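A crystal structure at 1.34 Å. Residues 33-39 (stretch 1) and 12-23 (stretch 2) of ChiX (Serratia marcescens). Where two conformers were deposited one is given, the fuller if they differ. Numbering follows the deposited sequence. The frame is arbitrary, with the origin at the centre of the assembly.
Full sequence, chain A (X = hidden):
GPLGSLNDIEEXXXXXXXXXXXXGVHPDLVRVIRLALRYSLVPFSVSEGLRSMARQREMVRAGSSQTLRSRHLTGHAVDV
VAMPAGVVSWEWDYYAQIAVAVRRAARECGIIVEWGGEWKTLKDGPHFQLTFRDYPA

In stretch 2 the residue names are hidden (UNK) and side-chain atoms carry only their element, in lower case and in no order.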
# COMPACT_ATOMS: atom_id res chain seq x y z
N ILE A 33 4.34 5.27 4.43
CA ILE A 33 2.91 5.32 4.14
C ILE A 33 2.25 6.41 4.97
O ILE A 33 1.33 7.10 4.48
CB ILE A 33 2.21 3.96 4.34
CG1 ILE A 33 2.79 2.90 3.37
CG2 ILE A 33 0.71 4.08 4.14
CD1 ILE A 33 2.64 3.17 1.87
N ARG A 34 2.66 6.56 6.22
CA ARG A 34 2.05 7.60 7.06
C ARG A 34 2.30 9.01 6.50
O ARG A 34 1.39 9.85 6.52
CB ARG A 34 2.54 7.53 8.52
CG ARG A 34 1.97 6.29 9.21
CD ARG A 34 2.40 6.10 10.63
NE ARG A 34 1.73 7.11 11.45
CZ ARG A 34 2.31 7.96 12.30
NH1 ARG A 34 3.60 7.95 12.49
NH2 ARG A 34 1.55 8.83 12.95
N LEU A 35 3.51 9.24 5.97
CA LEU A 35 3.82 10.48 5.32
C LEU A 35 3.03 10.63 4.02
O LEU A 35 2.49 11.69 3.75
CB LEU A 35 5.29 10.53 5.11
CG LEU A 35 5.86 11.85 4.65
CD1 LEU A 35 5.43 12.99 5.55
CD2 LEU A 35 7.37 11.72 4.59
N ALA A 36 2.86 9.54 3.28
CA ALA A 36 2.05 9.64 2.07
C ALA A 36 0.59 10.01 2.32
O ALA A 36 -0.02 10.68 1.47
CB ALA A 36 2.11 8.37 1.26
N LEU A 37 0.05 9.59 3.46
CA LEU A 37 -1.31 10.07 3.83
C LEU A 37 -1.40 11.58 3.90
O LEU A 37 -2.46 12.14 3.68
CB LEU A 37 -1.76 9.50 5.18
CG LEU A 37 -1.98 7.98 5.21
CD1 LEU A 37 -2.00 7.44 6.63
CD2 LEU A 37 -3.31 7.69 4.54
N ARG A 38 -0.34 12.25 4.26
CA ARG A 38 -0.33 13.70 4.31
C ARG A 38 -0.29 14.36 2.97
O ARG A 38 -0.78 15.48 2.81
CB ARG A 38 0.87 14.20 5.09
CG ARG A 38 1.06 13.65 6.48
CD ARG A 38 -0.17 13.63 7.31
NE ARG A 38 -0.87 14.91 7.32
CZ ARG A 38 -2.01 15.13 7.96
NH1 ARG A 38 -2.58 14.17 8.68
NH2 ARG A 38 -2.59 16.32 7.87
N TYR A 39 0.34 13.71 2.01
CA TYR A 39 0.63 14.29 0.70
C TYR A 39 -0.36 13.99 -0.39
O TYR A 39 -0.51 14.76 -1.31
CB TYR A 39 1.99 13.85 0.19
CG TYR A 39 3.19 14.26 1.08
CD1 TYR A 39 3.16 15.39 1.93
CD2 TYR A 39 4.34 13.51 1.08
CE1 TYR A 39 4.24 15.75 2.70
CE2 TYR A 39 5.41 13.84 1.84
CZ TYR A 39 5.34 14.94 2.66
OH TYR A 39 6.41 15.25 3.39
N UNK A 12 -10.13 15.29 3.80
CA UNK A 12 -10.49 13.89 4.06
C UNK A 12 -9.23 13.02 4.02
O UNK A 12 -8.53 13.00 3.02
c UNK A 12 -11.74 11.87 3.30
c UNK A 12 -12.81 14.12 3.19
c UNK A 12 -11.51 13.35 3.05
c UNK A 12 -13.75 13.90 2.03
N UNK A 13 -8.91 12.39 5.16
CA UNK A 13 -7.77 11.47 5.27
C UNK A 13 -8.21 10.30 6.15
O UNK A 13 -8.87 10.50 7.17
n UNK A 13 -5.02 16.56 5.52
c UNK A 13 -6.54 12.16 5.89
c UNK A 13 -4.58 13.70 5.63
n UNK A 13 -3.42 16.72 3.88
c UNK A 13 -5.87 13.18 5.03
n UNK A 13 -3.93 14.64 4.75
c UNK A 13 -4.12 15.96 4.73
N UNK A 14 -7.83 9.08 5.76
CA UNK A 14 -8.17 7.85 6.53
C UNK A 14 -7.02 7.39 7.42
O UNK A 14 -6.54 6.28 7.35
c UNK A 14 -11.13 6.52 5.78
c UNK A 14 -10.02 6.97 5.06
c UNK A 14 -12.41 6.81 5.34
c UNK A 14 -12.58 7.60 4.22
c UNK A 14 -10.21 7.77 3.94
c UNK A 14 -11.49 8.07 3.52
c UNK A 14 -8.66 6.71 5.61
N UNK A 15 -6.60 8.28 8.30
CA UNK A 15 -5.46 8.05 9.18
C UNK A 15 -5.69 6.88 10.07
O UNK A 15 -4.84 5.98 10.15
o UNK A 15 -5.02 10.40 9.12
c UNK A 15 -3.91 9.17 10.85
c UNK A 15 -5.16 9.31 10.02
N UNK A 16 -6.77 6.89 10.84
CA UNK A 16 -6.96 5.89 11.87
C UNK A 16 -7.14 4.49 11.25
O UNK A 16 -6.54 3.50 11.74
c UNK A 16 -8.12 6.25 12.77
N UNK A 17 -7.92 4.39 10.17
CA UNK A 17 -8.11 3.14 9.48
C UNK A 17 -6.80 2.58 8.98
O UNK A 17 -6.53 1.39 9.09
c UNK A 17 -10.73 2.31 6.80
n UNK A 17 -14.08 3.76 7.22
c UNK A 17 -9.07 3.34 8.33
c UNK A 17 -9.69 2.06 7.87
n UNK A 17 -13.18 2.63 5.43
n UNK A 17 -11.91 3.00 7.31
c UNK A 17 -13.05 3.13 6.65
N UNK A 18 -5.97 3.44 8.39
CA UNK A 18 -4.71 3.03 7.81
C UNK A 18 -3.75 2.57 8.89
O UNK A 18 -3.10 1.54 8.76
c UNK A 18 -4.05 4.18 7.08
o UNK A 18 -4.77 4.51 5.92
N UNK A 19 -3.66 3.33 9.98
CA UNK A 19 -2.75 3.01 11.09
C UNK A 19 -3.07 1.65 11.68
O UNK A 19 -2.17 0.84 11.96
o UNK A 19 -1.05 7.51 11.84
o UNK A 19 -2.44 6.71 13.39
c UNK A 19 -1.86 6.65 12.28
c UNK A 19 -2.14 5.44 11.41
c UNK A 19 -2.73 4.17 12.10
N UNK A 20 -4.34 1.31 11.76
CA UNK A 20 -4.72 0.03 12.30
C UNK A 20 -4.20 -1.12 11.40
O UNK A 20 -3.62 -2.09 11.88
c UNK A 20 -6.38 -1.80 14.41
c UNK A 20 -6.80 -1.37 13.00
o UNK A 20 -5.79 -1.02 15.19
o UNK A 20 -6.66 -2.95 14.77
c UNK A 20 -6.24 -0.03 12.55
N UNK A 21 -4.35 -0.97 10.10
CA UNK A 21 -3.95 -2.01 9.14
C UNK A 21 -2.46 -2.04 8.86
O UNK A 21 -1.92 -2.97 8.23
c UNK A 21 -6.03 -2.53 7.73
n UNK A 21 -7.10 -1.72 7.64
c UNK A 21 -4.66 -1.86 7.78
o UNK A 21 -6.12 -3.76 7.70
N UNK A 22 -1.76 -1.03 9.33
CA UNK A 22 -0.32 -0.99 9.28
C UNK A 22 0.35 -1.68 10.47
O UNK A 22 1.57 -1.81 10.48
c UNK A 22 0.15 0.48 9.25
c UNK A 22 0.95 0.58 6.88
c UNK A 22 -0.01 1.15 7.90
c UNK A 22 0.15 2.66 8.00
N UNK A 23 -0.40 -2.12 11.46
CA UNK A 23 0.22 -2.80 12.58
C UNK A 23 0.89 -4.11 12.10
O UNK A 23 0.31 -4.89 11.33
n UNK A 23 -3.28 0.32 17.85
c UNK A 23 -1.27 -1.81 14.40
n UNK A 23 -1.55 -1.20 17.98
c UNK A 23 -2.59 -0.69 17.31
c UNK A 23 -0.78 -3.06 13.70
n UNK A 23 -2.96 -1.18 16.13
c UNK A 23 -2.29 -2.28 15.43
O HOH W 1 -2.37 11.43 8.68

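Position 12 carries four side-chain carbons, forked at the first, with one arm two carbons long. That is isoleucine, Ile12, and it lies beyond the reach of stretch 1.

Position 13 has three carbons, a nitrogen, then a carbon bearing two more nitrogens: a guanidinium, hence Arg13. Its CB points toward the helix of residues 33-39, and the extended chain brings the group to the carbonyls of Leu37 and Arg38. NE donates a weak hydrogen bond to Leu37 O (3.1 Å), and NH2 a better aligned one to Arg38 O (3.1 Å). A flat, multiply donating group suits two successive carbonyls. One of its faces also lies on the guanidinium of Arg38, centres 4.0 Å apart and planes at 17°; Arg13 NH1 and Arg38 NH2, both donors, are 3.4 Å apart without a hydrogen bond.

Position 14 shows one carbon and a ring of six carbons, so it is Phe14. The ring leads away from stretch 1, and the residue occupies the N-cap position, just before the helix.

Position 15 has one carbon carrying an oxygen and a carbon, the branching of threonine. The CA of Thr15 lies 4.3 Å from Leu37 CD1, while OG1 is 2.9 Å from a water that accepts a hydrogen bond from Arg38 NH1 (2.7 Å). The small polar side chain thus reaches Arg38 through water.

Position 16, with a single carbon, is Ala16; it points away and is exposed. Position 17 repeats the pattern of three carbons, a nitrogen and a carbon with two nitrogens. It is Arg17, out of reach and exposed, as befits a charged group.

Position 18 has one carbon and one oxygen, and the oxygen lies 3.8 Å from Leu37 CD2. This is Ser18. Its CB points toward stretch 1, and its OG donates to Phe14 O (2.9 Å), which satisfies the hydroxyl in a buried place.

Position 19 has three carbons, the third with two oxygens, one of them beside the Arg34 guanidinium. A carboxylate at the end of a three-carbon chain means glutamate: Glu19 OE2 accepts from Arg34 NE (2.8 Å) and Arg34 NH2 (3.1 Å), forming a salt bridge at the guanidinium's edge.

Position 20 has the same atoms but no contact, and is Glu20. Position 21, two carbons with an oxygen and a nitrogen on the second, fits Asn21; its ND2 makes a weak hydrogen bond to Arg17 O (3.5 Å).

Position 22 has four carbons forked at the second, one of them 4.2 Å from Ile33 CG2. This is Leu22, whose buried CD1 also meets Arg34 CG at 4.2 Å. Position 23, another three-carbon guanidinium chain, is Arg23; its NE bridges to Glu20 OE1 (3.0 Å).

The two helices run nearly antiparallel, at 163°, with axes 10.9 Å apart at closest approach. Leu22 packs near Ile33, the Glu19 salt bridge holds Arg34, and Arg13 engages the carbonyls of Leu37 and Arg38. Between these polar ties, Leu37 fits against Thr15 and Ser18.

Stretch 2, residues 12-23: IRFTARSEENLR
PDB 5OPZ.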